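Local structure of nonribosomal peptide synthase (Streptomyces sp. MJ635-86F5, 5JJP) at residues F326-Y329 / M335-S338; F258-L263 / P289-G294; E66-A71 / A97-L102; R86-S91 / Q121-I126. The protein activates aliphatic beta-amino acids by adenylation, presumably with ATP, as an adenylation enzyme of nonribosomal peptide synthesis. One frame throughout, in Å; residues are numbered along the deposited sequence.

Interaction 1 (F326-Y329 / M335-S338); sequences FNLY and MAAS
Y329 and S338 form an antiparallel hydrogen-bonded pair where strand 324-329 ends and strand 338-341 begins, distorted by a classic beta bulge: A337 and S338 together face Y329. The tight part is here. Y329 N gives a straight bond to S338 O (2.9 Å, 161° at the hydrogen), while Y329 O is gripped twice, by A337 N at 2.9 Å and S338 N at 3.1 Å. The A337 donor lies in the carbonyl plane, the S338 donor 18° from it. Swinging CG away from its own N (chi1 154°) brings the Y329 ring alongside the bulge, with S338 OG in plane at its edge and 3.4 Å from Y329 CB; A337 CB approaches the ring obliquely. Contacts are looser elsewhere. L328 CG meets A336 CB only at 4.1 Å, and toward N327 a water fills in, donating to both N327 O and S338 OG, whose other partner is I355 O. The ring hydroxyl bonds to D423. N327 to Y329 open the NxYGxTE sequence, which lines the ATP site in related adenylation enzymes and probably does so here. Strand 324-329 runs between strands 300-304 and 338-341; L328 packs against strand 300-304 and F233 of helix 232-243, while A336 touches F207 of helix 201-212.

Interaction 2 (F258-L263 / P289-G294); sequences FPRRFL and PDLVAG
Two connecting helices of successive beta-alpha-beta crossovers meet through L263 and L291, flanking the six-stranded sheet near the surface of the chain: helix 259-268 leads into strand 273-276, and helix 289-293 comes before strand 300-304. Their segments run nearly parallel, 8° apart, with axes 10.5 Å from each other, so the gap is bridged by side-chain ends. L263 does most of the bridging. Its two methyl branches divide the work: CD1 presses on L291 CB at 3.7 Å, and CD2 reaches V292 CG2 at 4.2 Å. L291 points back toward helix 259-268 with CG opposite its carbonyl carbon (chi1 -62°), which sends CD1 to the R260 chain, 4.0 Å from R260 CG. These two side chains cross at about a right angle, and the same methyl lies over one face of the R260 guanidinium. R260 NH1 forms a salt bridge with E288, just ahead of the second helix. Deeper in, V292 also packs on L284 of helix 282-287, and L263 on L295. No hydrogen bond joins the two segments: the contact is held by dispersion between aliphatic branches, with the arginine covering L291 on the outer side while its charge is met by E288.

Interaction 3 (E66-A71 / A97-L102); sequences EAQADA and AVAAFL
A99 and A69 mark a close helix crossing built on alanines, between helix 62-77 and helix 95-107, the latter connecting strands 87-90 and 111-114 in a beta-alpha-beta crossover. The segment axes approach to 7.8 Å at a signed angle of -55°, and the CA atoms of A69 and A99 come within 4.2 Å; such nearness is possible because single methyls stand at the crossing. The apolar contacts come first. A69 CB sits beside L102 CB at 3.9 Å and is 3.8 Å from A99 O, so it touches main chain as well as side chain. L102 continues past it to L65 and to L36 of helix 31-37, which packs here as a third helix. No hydrogen bond crosses between the segments. The Q68 amide bonds through NE2 to D96, one residue ahead of A97-L102, while R32 of helix 31-37, held in salt bridges by E66 and D70, also touches A69 and L102. For Q68, a bend at chi2 (76°) turns the amide toward the N-terminal end of helix 95-107, where D96 lies, leaving the aliphatic stem to do the packing: its CG lies 3.5 Å from A99 CB, which is also 3.7 Å from A69 N.

Interaction 4 (R86-S91 / Q121-I126); sequences RVVLES and QRLRTI
V88 and L123 join a strand to a helix in the buried layer between the five-stranded sheet and helix 120-130. Contact is sparse and rests on the two methyls of L123, which points toward the strand. L123 CD1 meets V88 CG1 at 4.1 Å, and L123 CD2 comes to 3.8 Å from E90 OE1; in both pairs the side chains meet at a slant. E90 lies extended, its CG opposite the backbone N (chi1 -179°), which carries the carboxylate out from the sheet beside the leucine. That buried charge is answered by R143, whose NE forms a salt bridge with E90 OE2 and whose side chain also touches L123, so L123 packs beside both members of the E90-R143 ion pair. V88 and E90 share one face of strand 87-90; L89, on the other, packs against helix 95-107. Helix 120-130 links strand 111-114 to 134-138, passing over the strand between them, and with helices on both faces the sheet makes one alpha-beta-alpha part of the five-layered alpha-beta-alpha-beta-alpha sandwich.

Interactions 3 and 4 are buried and built around the same five-stranded sheet: strand 87-90 is followed by helix 95-107, and they touch directly, L89 CD2 lying 3.6 Å from F101 CB. Interaction 1 lies at the edge of the six-stranded sheet and interaction 2 between helices that connect its strands, their nearest atoms about 14 Å apart. Interaction 1 is partly buried and the only one held by backbone hydrogen bonds across its segments. Interaction 2, farthest from the chain's centre, is aliphatic with an exposed arginine at its margin. Alanines allow the backbones of interaction 3 to come close, whereas interaction 4 spans a wider gap with leucine methyls, one beside a buried carboxylate.

Interaction 1 (F326-Y329 / M335-S338)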
# COMPACT_ATOMS: atom_id res chain seq x y z
N PHE A 326 -4.28 11.41 11.24
CA PHE A 326 -5.24 10.96 10.27
C PHE A 326 -5.66 9.51 10.49
O PHE A 326 -4.84 8.64 10.64
CB PHE A 326 -4.60 11.01 8.89
CG PHE A 326 -4.02 12.32 8.55
CD1 PHE A 326 -4.83 13.40 8.35
CD2 PHE A 326 -2.64 12.46 8.32
CE1 PHE A 326 -4.28 14.63 8.00
CE2 PHE A 326 -2.10 13.68 7.94
CZ PHE A 326 -2.93 14.77 7.83
N ASN A 327 -6.94 9.27 10.33
CA ASN A 327 -7.54 7.95 10.46
C ASN A 327 -7.91 7.41 9.06
O ASN A 327 -8.64 8.05 8.28
CB ASN A 327 -8.79 8.07 11.34
CG ASN A 327 -9.60 6.80 11.40
OD1 ASN A 327 -9.05 5.72 11.50
ND2 ASN A 327 -10.93 6.93 11.34
N LEU A 328 -7.34 6.26 8.74
CA LEU A 328 -7.46 5.70 7.41
C LEU A 328 -8.35 4.45 7.47
O LEU A 328 -8.00 3.49 8.14
CB LEU A 328 -6.07 5.34 6.92
CG LEU A 328 -5.91 5.09 5.44
CD1 LEU A 328 -6.02 6.41 4.70
CD2 LEU A 328 -4.56 4.42 5.16
N TYR A 329 -9.50 4.48 6.82
CA TYR A 329 -10.43 3.33 6.82
C TYR A 329 -10.33 2.67 5.44
O TYR A 329 -10.30 3.36 4.41
CB TYR A 329 -11.91 3.73 7.08
CG TYR A 329 -12.91 2.71 6.47
CD1 TYR A 329 -13.07 1.45 7.02
CD2 TYR A 329 -13.62 3.01 5.30
CE1 TYR A 329 -13.93 0.50 6.46
CE2 TYR A 329 -14.47 2.07 4.72
CZ TYR A 329 -14.62 0.82 5.30
OH TYR A 329 -15.44 -0.12 4.70
N MET A 335 -7.15 -0.77 -1.45
CA MET A 335 -6.06 -0.21 -0.63
C MET A 335 -6.56 0.57 0.55
O MET A 335 -6.21 0.25 1.66
CB MET A 335 -5.06 0.59 -1.46
CG MET A 335 -3.88 1.03 -0.60
SD MET A 335 -2.37 1.34 -1.55
CE MET A 335 -1.56 -0.27 -1.54
N ALA A 336 -7.40 1.58 0.30
CA ALA A 336 -8.10 2.31 1.34
C ALA A 336 -9.30 2.97 0.70
O ALA A 336 -9.47 2.89 -0.52
CB ALA A 336 -7.22 3.38 2.01
N ALA A 337 -10.16 3.58 1.53
CA ALA A 337 -11.46 4.08 1.08
C ALA A 337 -11.74 5.48 1.61
O ALA A 337 -12.43 6.25 0.96
CB ALA A 337 -12.57 3.09 1.49
N SER A 338 -11.28 5.80 2.81
CA SER A 338 -11.53 7.12 3.38
C SER A 338 -10.43 7.51 4.31
O SER A 338 -9.78 6.68 4.93
CB SER A 338 -12.85 7.16 4.16
OG SER A 338 -12.70 6.56 5.44
O HOH W 1 -11.29 7.52 7.53

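Interaction 2 (F258-L263 / P289-G294)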
# COMPACT_ATOMS: atom_id res chain seq x y z
N PHE A 258 11.94 -2.35 19.26
CA PHE A 258 12.66 -1.87 20.42
C PHE A 258 12.37 -0.36 20.62
O PHE A 258 12.94 0.47 19.92
CB PHE A 258 14.16 -2.10 20.18
CG PHE A 258 14.52 -3.52 19.72
CD1 PHE A 258 15.27 -4.43 20.51
CD2 PHE A 258 14.07 -3.95 18.49
CE1 PHE A 258 15.53 -5.72 20.03
CE2 PHE A 258 14.32 -5.24 18.02
CZ PHE A 258 15.05 -6.12 18.79
N PRO A 259 11.48 -0.00 21.57
CA PRO A 259 11.04 1.37 21.77
C PRO A 259 12.07 2.46 21.72
O PRO A 259 11.85 3.47 21.05
CB PRO A 259 10.37 1.34 23.13
CG PRO A 259 9.80 -0.03 23.20
CD PRO A 259 10.78 -0.92 22.47
N ARG A 260 13.18 2.32 22.40
CA ARG A 260 14.15 3.39 22.46
C ARG A 260 14.83 3.49 21.13
O ARG A 260 15.15 4.58 20.69
CB ARG A 260 15.19 3.15 23.56
CG ARG A 260 14.86 3.83 24.90
CD ARG A 260 15.85 3.48 26.07
NE ARG A 260 16.19 4.63 26.92
CZ ARG A 260 15.52 5.04 28.01
NH1 ARG A 260 14.41 4.41 28.43
NH2 ARG A 260 15.95 6.09 28.68
N ARG A 261 15.04 2.34 20.50
CA ARG A 261 15.69 2.28 19.19
C ARG A 261 14.81 2.85 18.10
O ARG A 261 15.30 3.47 17.16
CB ARG A 261 16.07 0.84 18.85
CG ARG A 261 17.54 0.51 19.05
CD ARG A 261 17.68 -0.96 19.46
NE ARG A 261 17.68 -2.03 18.45
CZ ARG A 261 18.73 -2.73 18.05
NH1 ARG A 261 19.97 -2.46 18.47
NH2 ARG A 261 18.56 -3.70 17.16
N PHE A 262 13.51 2.65 18.25
CA PHE A 262 12.55 3.15 17.28
C PHE A 262 12.50 4.67 17.37
O PHE A 262 12.57 5.36 16.36
CB PHE A 262 11.15 2.57 17.54
CG PHE A 262 10.09 3.16 16.69
CD1 PHE A 262 10.19 3.12 15.30
CD2 PHE A 262 8.96 3.74 17.26
CE1 PHE A 262 9.21 3.65 14.50
CE2 PHE A 262 7.98 4.29 16.45
CZ PHE A 262 8.11 4.24 15.07
N LEU A 263 12.33 5.18 18.59
CA LEU A 263 12.27 6.63 18.84
C LEU A 263 13.52 7.34 18.42
O LEU A 263 13.44 8.37 17.80
CB LEU A 263 11.90 6.92 20.29
CG LEU A 263 10.49 6.42 20.67
CD1 LEU A 263 10.27 6.39 22.17
CD2 LEU A 263 9.41 7.26 20.03
N PRO A 289 7.10 7.72 27.57
CA PRO A 289 6.31 8.88 27.22
C PRO A 289 7.11 10.17 27.06
O PRO A 289 6.71 11.00 26.25
CB PRO A 289 5.28 8.98 28.36
CG PRO A 289 5.90 8.28 29.51
CD PRO A 289 6.77 7.21 28.92
N ASP A 290 8.20 10.35 27.79
CA ASP A 290 9.00 11.55 27.63
C ASP A 290 9.72 11.59 26.31
O ASP A 290 9.85 12.65 25.70
CB ASP A 290 10.04 11.69 28.74
CG ASP A 290 9.41 12.00 30.09
OD1 ASP A 290 8.29 12.57 30.13
OD2 ASP A 290 10.05 11.69 31.13
N LEU A 291 10.20 10.44 25.85
CA LEU A 291 10.83 10.41 24.52
C LEU A 291 9.81 10.64 23.39
O LEU A 291 10.10 11.33 22.40
CB LEU A 291 11.59 9.11 24.33
CG LEU A 291 12.76 8.90 25.33
CD1 LEU A 291 13.41 7.54 25.08
CD2 LEU A 291 13.79 10.01 25.21
N VAL A 292 8.59 10.13 23.56
CA VAL A 292 7.52 10.38 22.59
C VAL A 292 7.25 11.88 22.49
O VAL A 292 7.26 12.45 21.40
CB VAL A 292 6.23 9.62 22.96
CG1 VAL A 292 5.06 10.09 22.11
CG2 VAL A 292 6.44 8.12 22.81
N ALA A 293 7.03 12.50 23.63
CA ALA A 293 6.86 13.95 23.74
C ALA A 293 8.00 14.73 23.15
O ALA A 293 7.82 15.85 22.74
CB ALA A 293 6.69 14.36 25.22
N GLY A 294 9.17 14.12 23.08
CA GLY A 294 10.36 14.79 22.55
C GLY A 294 10.61 14.62 21.06
O GLY A 294 11.63 15.10 20.56

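Interaction 3 (E66-A71 / A97-L102)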
# COMPACT_ATOMS: atom_id res chain seq x y z
N GLU A 66 15.31 5.14 -9.96
CA GLU A 66 14.93 4.81 -11.31
C GLU A 66 16.00 4.05 -12.04
O GLU A 66 15.69 3.15 -12.82
CB GLU A 66 14.64 6.04 -12.11
CG GLU A 66 13.41 6.75 -11.67
CD GLU A 66 12.78 7.54 -12.78
OE1 GLU A 66 12.72 8.77 -12.67
OE2 GLU A 66 12.43 6.90 -13.79
N ALA A 67 17.27 4.45 -11.87
CA ALA A 67 18.36 3.74 -12.56
C ALA A 67 18.35 2.28 -12.11
O ALA A 67 18.53 1.36 -12.92
CB ALA A 67 19.72 4.40 -12.27
N GLN A 68 18.18 2.08 -10.81
CA GLN A 68 18.21 0.72 -10.29
C GLN A 68 16.95 -0.08 -10.80
O GLN A 68 17.09 -1.24 -11.23
CB GLN A 68 18.31 0.74 -8.77
CG GLN A 68 18.49 -0.62 -8.14
CD GLN A 68 19.89 -1.17 -8.29
OE1 GLN A 68 20.47 -1.17 -9.37
NE2 GLN A 68 20.46 -1.66 -7.18
N ALA A 69 15.78 0.55 -10.82
CA ALA A 69 14.59 -0.04 -11.39
C ALA A 69 14.82 -0.47 -12.83
O ALA A 69 14.44 -1.58 -13.25
CB ALA A 69 13.42 0.90 -11.32
N ASP A 70 15.41 0.43 -13.61
CA ASP A 70 15.66 0.16 -15.01
C ASP A 70 16.70 -0.99 -15.20
O ASP A 70 16.55 -1.80 -16.13
CB ASP A 70 16.14 1.43 -15.73
CG ASP A 70 15.03 2.48 -15.91
OD1 ASP A 70 13.86 2.15 -15.74
OD2 ASP A 70 15.36 3.67 -16.12
N ALA A 71 17.73 -1.02 -14.35
CA ALA A 71 18.75 -2.03 -14.51
C ALA A 71 18.16 -3.37 -14.18
O ALA A 71 18.41 -4.36 -14.85
CB ALA A 71 19.93 -1.73 -13.64
N ALA A 97 14.43 -3.36 -2.82
CA ALA A 97 13.14 -4.05 -2.97
C ALA A 97 12.15 -3.12 -3.69
O ALA A 97 11.32 -3.56 -4.50
CB ALA A 97 12.57 -4.43 -1.61
N VAL A 98 12.30 -1.82 -3.44
CA VAL A 98 11.44 -0.85 -4.15
C VAL A 98 11.80 -0.83 -5.64
O VAL A 98 10.93 -0.90 -6.51
CB VAL A 98 11.55 0.56 -3.52
CG1 VAL A 98 10.73 1.57 -4.33
CG2 VAL A 98 11.10 0.55 -2.07
N ALA A 99 13.10 -0.72 -5.96
CA ALA A 99 13.53 -0.82 -7.36
C ALA A 99 12.96 -2.11 -8.01
O ALA A 99 12.47 -2.08 -9.13
CB ALA A 99 15.03 -0.80 -7.46
N ALA A 100 13.03 -3.22 -7.30
CA ALA A 100 12.48 -4.51 -7.82
C ALA A 100 11.00 -4.47 -8.13
O ALA A 100 10.57 -4.95 -9.23
CB ALA A 100 12.71 -5.61 -6.84
N PHE A 101 10.20 -3.85 -7.25
CA PHE A 101 8.76 -3.83 -7.53
C PHE A 101 8.43 -2.85 -8.63
O PHE A 101 7.58 -3.14 -9.47
CB PHE A 101 7.88 -3.78 -6.27
CG PHE A 101 7.73 -2.44 -5.61
CD1 PHE A 101 8.02 -2.31 -4.26
CD2 PHE A 101 7.12 -1.38 -6.27
CE1 PHE A 101 7.85 -1.11 -3.62
CE2 PHE A 101 6.90 -0.19 -5.62
CZ PHE A 101 7.27 -0.06 -4.29
N LEU A 102 9.19 -1.76 -8.72
CA LEU A 102 9.08 -0.88 -9.83
C LEU A 102 9.47 -1.58 -11.16
O LEU A 102 8.87 -1.32 -12.23
CB LEU A 102 9.93 0.39 -9.62
CG LEU A 102 9.46 1.36 -8.55
CD1 LEU A 102 10.47 2.50 -8.38
CD2 LEU A 102 8.10 1.93 -8.90

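Interaction 4 (R86-S91 / Q121-I126)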
# COMPACT_ATOMS: atom_id res chain seq x y z
N ARG A 86 3.13 -14.10 -12.70
CA ARG A 86 3.40 -13.68 -11.32
C ARG A 86 4.80 -13.91 -10.86
O ARG A 86 5.47 -14.86 -11.28
CB ARG A 86 2.47 -14.31 -10.32
CG ARG A 86 1.02 -13.83 -10.50
CD ARG A 86 0.18 -14.95 -11.10
NE ARG A 86 0.17 -14.89 -12.51
CZ ARG A 86 0.04 -15.92 -13.34
NH1 ARG A 86 -0.08 -17.19 -12.94
NH2 ARG A 86 0.01 -15.63 -14.63
N VAL A 87 5.25 -13.00 -10.03
CA VAL A 87 6.53 -13.05 -9.38
C VAL A 87 6.30 -12.93 -7.87
O VAL A 87 5.62 -12.02 -7.43
CB VAL A 87 7.34 -11.86 -9.85
CG1 VAL A 87 8.66 -11.77 -9.07
CG2 VAL A 87 7.59 -11.98 -11.33
N VAL A 88 6.81 -13.86 -7.07
CA VAL A 88 6.82 -13.69 -5.61
C VAL A 88 8.04 -12.87 -5.30
O VAL A 88 9.15 -13.28 -5.62
CB VAL A 88 6.91 -15.02 -4.86
CG1 VAL A 88 6.89 -14.79 -3.37
CG2 VAL A 88 5.74 -15.90 -5.24
N LEU A 89 7.85 -11.70 -4.71
CA LEU A 89 8.94 -10.82 -4.36
C LEU A 89 9.13 -10.80 -2.81
O LEU A 89 8.30 -10.28 -2.06
CB LEU A 89 8.62 -9.43 -4.89
CG LEU A 89 9.61 -8.33 -4.67
CD1 LEU A 89 10.95 -8.72 -5.25
CD2 LEU A 89 9.13 -7.05 -5.31
N GLU A 90 10.20 -11.44 -2.35
CA GLU A 90 10.42 -11.64 -0.91
C GLU A 90 11.61 -10.86 -0.39
O GLU A 90 12.75 -11.14 -0.77
CB GLU A 90 10.61 -13.11 -0.61
CG GLU A 90 10.83 -13.43 0.86
CD GLU A 90 10.57 -14.92 1.15
OE1 GLU A 90 9.39 -15.37 0.99
OE2 GLU A 90 11.53 -15.65 1.55
N SER A 91 11.34 -9.89 0.45
CA SER A 91 12.37 -9.04 0.97
C SER A 91 11.83 -8.14 2.04
O SER A 91 10.65 -7.77 2.02
CB SER A 91 12.99 -8.19 -0.17
OG SER A 91 13.83 -7.14 0.29
N GLN A 121 4.34 -22.59 4.99
CA GLN A 121 3.06 -23.17 4.65
C GLN A 121 2.19 -22.19 3.87
O GLN A 121 1.55 -22.56 2.89
CB GLN A 121 2.31 -23.64 5.90
CG GLN A 121 0.85 -24.02 5.65
CD GLN A 121 0.17 -24.63 6.89
OE1 GLN A 121 0.57 -24.39 8.04
NE2 GLN A 121 -0.89 -25.41 6.64
N ARG A 122 2.16 -20.95 4.31
CA ARG A 122 1.43 -19.87 3.59
C ARG A 122 2.04 -19.56 2.24
O ARG A 122 1.36 -19.41 1.24
CB ARG A 122 1.41 -18.59 4.43
CG ARG A 122 0.53 -17.52 3.82
CD ARG A 122 0.53 -16.27 4.69
NE ARG A 122 -0.28 -15.23 4.06
CZ ARG A 122 -1.61 -15.23 4.00
NH1 ARG A 122 -2.32 -16.23 4.52
NH2 ARG A 122 -2.22 -14.23 3.40
N LEU A 123 3.34 -19.50 2.21
CA LEU A 123 4.07 -19.29 0.97
C LEU A 123 3.79 -20.41 -0.06
O LEU A 123 3.49 -20.13 -1.22
CB LEU A 123 5.55 -19.21 1.25
CG LEU A 123 6.45 -18.98 0.04
CD1 LEU A 123 6.00 -17.71 -0.63
CD2 LEU A 123 7.90 -18.87 0.48
N ARG A 124 3.81 -21.65 0.39
CA ARG A 124 3.43 -22.77 -0.49
C ARG A 124 1.97 -22.72 -0.95
O ARG A 124 1.67 -23.08 -2.11
CB ARG A 124 3.72 -24.12 0.15
CG ARG A 124 5.18 -24.53 0.09
CD ARG A 124 5.33 -26.00 0.54
NE ARG A 124 6.68 -26.28 1.02
CZ ARG A 124 7.04 -26.63 2.26
NH1 ARG A 124 6.15 -26.79 3.24
NH2 ARG A 124 8.33 -26.82 2.52
N THR A 125 1.08 -22.24 -0.09
CA THR A 125 -0.32 -22.01 -0.49
C THR A 125 -0.40 -20.91 -1.57
O THR A 125 -1.09 -21.09 -2.59
CB THR A 125 -1.23 -21.65 0.72
OG1 THR A 125 -1.09 -22.65 1.74
CG2 THR A 125 -2.69 -21.59 0.34
N ILE A 126 0.31 -19.79 -1.37
CA ILE A 126 0.37 -18.73 -2.38
C ILE A 126 0.82 -19.29 -3.74
O ILE A 126 0.28 -18.94 -4.76
CB ILE A 126 1.40 -17.60 -2.03
CG1 ILE A 126 1.10 -16.83 -0.72
CG2 ILE A 126 1.56 -16.62 -3.18
CD1 ILE A 126 -0.35 -16.71 -0.36